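Local coordinates for designed helical repeat protein (Synthetic construct, PDB 5CWG) that has no known biological function and is a de novo designed scaffold, built as a stack of repeated helices, at residues I110-E115 / E161-R166. Residues are numbered along the deposited sequence; the frame is centred on the assembly and turned at random.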
loop_
_atom_site.group_PDB
_atom_site.type_symbol
_atom_site.label_atom_id
_atom_site.label_comp_id
_atom_site.label_asym_id
_atom_site.label_seq_id
_atom_site.Cartn_x
_atom_site.Cartn_y
_atom_site.Cartn_z
ATOM N N ILE A 110 3.276 -3.561 1.131
ATOM C CA ILE A 110 1.937 -3.209 1.584
ATOM C C ILE A 110 1.951 -2.664 3.003
ATOM O O ILE A 110 1.272 -1.696 3.312
ATOM C CB ILE A 110 0.954 -4.391 1.405
ATOM C CG1 ILE A 110 0.836 -4.733 -0.089
ATOM C CG2 ILE A 110 -0.393 -4.082 2.007
ATOM C CD1 ILE A 110 0.273 -6.144 -0.340
ATOM N N ARG A 111 2.745 -3.276 3.868
ATOM C CA ARG A 111 2.892 -2.792 5.227
ATOM C C ARG A 111 3.439 -1.357 5.245
ATOM O O ARG A 111 2.990 -0.519 6.033
ATOM C CB ARG A 111 3.811 -3.712 6.034
ATOM C CG ARG A 111 3.652 -3.527 7.518
ATOM C CD ARG A 111 4.649 -4.278 8.364
ATOM N NE ARG A 111 4.972 -5.620 7.937
ATOM C CZ ARG A 111 5.998 -6.308 8.431
ATOM N NH1 ARG A 111 6.764 -5.781 9.381
ATOM N NH2 ARG A 111 6.259 -7.525 7.989
ATOM N N LEU A 112 4.402 -1.067 4.385
ATOM C CA LEU A 112 4.945 0.272 4.283
ATOM C C LEU A 112 3.854 1.273 3.906
ATOM O O LEU A 112 3.753 2.348 4.492
ATOM C CB LEU A 112 6.087 0.308 3.272
ATOM C CG LEU A 112 6.653 1.696 2.974
ATOM C CD1 LEU A 112 7.341 2.304 4.202
ATOM C CD2 LEU A 112 7.603 1.627 1.787
ATOM N N ILE A 113 3.018 0.954 2.937
ATOM C CA ILE A 113 1.937 1.866 2.607
ATOM C C ILE A 113 1.047 2.121 3.801
ATOM O O ILE A 113 0.716 3.267 4.106
ATOM C CB ILE A 113 1.078 1.333 1.440
ATOM C CG1 ILE A 113 1.895 1.306 0.180
ATOM C CG2 ILE A 113 -0.179 2.187 1.232
ATOM C CD1 ILE A 113 1.289 0.475 -0.892
ATOM N N LYS A 114 0.649 1.053 4.473
ATOM C CA LYS A 114 -0.229 1.189 5.627
ATOM C C LYS A 114 0.391 2.100 6.680
ATOM O O LYS A 114 -0.287 2.960 7.255
ATOM C CB LYS A 114 -0.510 -0.181 6.222
ATOM C CG LYS A 114 -1.440 -0.166 7.421
ATOM C CD LYS A 114 -0.725 0.018 8.763
ATOM C CE LYS A 114 0.178 -1.153 9.119
ATOM N NZ LYS A 114 -0.572 -2.430 9.240
ATOM N N GLU A 115 1.675 1.909 6.951
ATOM C CA GLU A 115 2.338 2.681 7.984
ATOM C C GLU A 115 2.450 4.165 7.609
ATOM O O GLU A 115 2.194 5.063 8.435
ATOM C CB GLU A 115 3.688 2.058 8.288
ATOM C CG GLU A 115 3.516 0.693 8.952
ATOM C CD GLU A 115 4.778 -0.133 9.051
ATOM O OE1 GLU A 115 5.779 0.122 8.353
ATOM O OE2 GLU A 115 4.755 -1.079 9.868
ATOM N N GLU A 161 12.745 -2.838 4.488
ATOM C CA GLU A 161 12.888 -2.687 5.938
ATOM C C GLU A 161 13.654 -1.416 6.275
ATOM O O GLU A 161 13.352 -0.767 7.277
ATOM C CB GLU A 161 13.587 -3.912 6.564
ATOM C CG GLU A 161 12.739 -5.162 6.609
ATOM C CD GLU A 161 11.639 -5.164 7.653
ATOM O OE1 GLU A 161 11.193 -4.086 8.103
ATOM O OE2 GLU A 161 11.199 -6.270 8.003
ATOM N N GLU A 162 14.649 -1.056 5.472
ATOM C CA GLU A 162 15.388 0.162 5.736
ATOM C C GLU A 162 14.477 1.382 5.552
ATOM O O GLU A 162 14.538 2.334 6.324
ATOM C CB GLU A 162 16.659 0.220 4.883
ATOM C CG GLU A 162 17.366 1.542 4.889
ATOM C CD GLU A 162 18.006 1.906 6.219
ATOM O OE1 GLU A 162 18.145 1.040 7.125
ATOM O OE2 GLU A 162 18.392 3.091 6.337
ATOM N N ILE A 163 13.622 1.360 4.532
ATOM C CA ILE A 163 12.641 2.430 4.374
ATOM C C ILE A 163 11.749 2.507 5.625
ATOM O O ILE A 163 11.515 3.592 6.159
ATOM C CB ILE A 163 11.800 2.254 3.101
ATOM C CG1 ILE A 163 12.699 2.261 1.877
ATOM C CG2 ILE A 163 10.764 3.363 3.019
ATOM C CD1 ILE A 163 11.964 1.802 0.603
ATOM N N ARG A 164 11.235 1.365 6.068
ATOM C CA ARG A 164 10.402 1.327 7.253
ATOM C C ARG A 164 11.141 1.883 8.475
ATOM O O ARG A 164 10.565 2.628 9.261
ATOM C CB ARG A 164 9.936 -0.100 7.525
ATOM C CG ARG A 164 8.924 -0.614 6.540
ATOM C CD ARG A 164 8.461 -2.008 6.882
ATOM N NE ARG A 164 7.656 -1.990 8.115
ATOM C CZ ARG A 164 7.778 -2.806 9.151
ATOM N NH1 ARG A 164 8.683 -3.772 9.133
ATOM N NH2 ARG A 164 6.970 -2.651 10.199
ATOM N N LYS A 165 12.417 1.544 8.610
ATOM C CA LYS A 165 13.214 1.989 9.738
ATOM C C LYS A 165 13.410 3.506 9.723
ATOM O O LYS A 165 13.396 4.177 10.768
ATOM C CB LYS A 165 14.574 1.307 9.700
ATOM C CG LYS A 165 15.462 1.632 10.855
ATOM C CD LYS A 165 16.829 1.005 10.664
ATOM C CE LYS A 165 17.804 1.445 11.745
ATOM N NZ LYS A 165 19.095 0.698 11.659
ATOM N N ARG A 166 13.593 4.076 8.541
ATOM C CA ARG A 166 13.736 5.516 8.430
ATOM C C ARG A 166 12.422 6.252 8.655
ATOM O O ARG A 166 12.391 7.329 9.269
ATOM C CB ARG A 166 14.341 5.867 7.081
ATOM C CG ARG A 166 15.753 5.309 6.874
ATOM C CD ARG A 166 16.881 6.148 7.513
ATOM N NE ARG A 166 16.993 6.048 8.966
ATOM C CZ ARG A 166 17.612 5.070 9.627
ATOM N NH1 ARG A 166 18.172 4.057 8.984
ATOM N NH2 ARG A 166 17.668 5.104 10.953
HETATM O O HOH W 1 9.868 -6.503 10.163
#
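The R164 guanidinium meets R111 on one face and two carboxylates at its edge. CD of R111 lies 3.3 Å above that face, offset toward the rim. NH1 of R111 stands only 2.8 Å from R164 NH1; both are donors, so this is no hydrogen bond, and the two guanidinium planes are turned 70° apart. Nearby carboxylates probably offset the repulsion. E115 takes R164 side-on, one oxygen to each nitrogen. R164 NE gives a nearly straight bond to E115 OE1 at 2.8 Å, and R164 NH2 reaches the syn lone pair of E115 OE2 at 2.7 Å. The carboxylate and guanidinium are nearly coplanar. R164 bends at its third torsion (chi3 69°), which brings the guanidinium alongside E115 and R111. From its own helix, E161 OE1 binds R164 NH1 at 2.7 Å, tilted from the plane. E115, R164 and E161 thus form a salt-bridge network. A water links R111 NH1 to E161 OE2, while R111 NH2 pairs with E107. A leucine in place of R164 would probably leave E115 and E161 without their shared positive partner. On the buried side of the contact, L112 CD1 and L112 CD2 each lie 3.8 Å from I163 CG2, and L112 CD1 also meets the aliphatic part of R164. The contact joins helices 103-123 and 153-173, nearly parallel here at 15° with axes 10.3 Å apart. I163 also packs on helices 127-148 and 177-195, touching A137 and V141 of the first and A181 and A184 of the second.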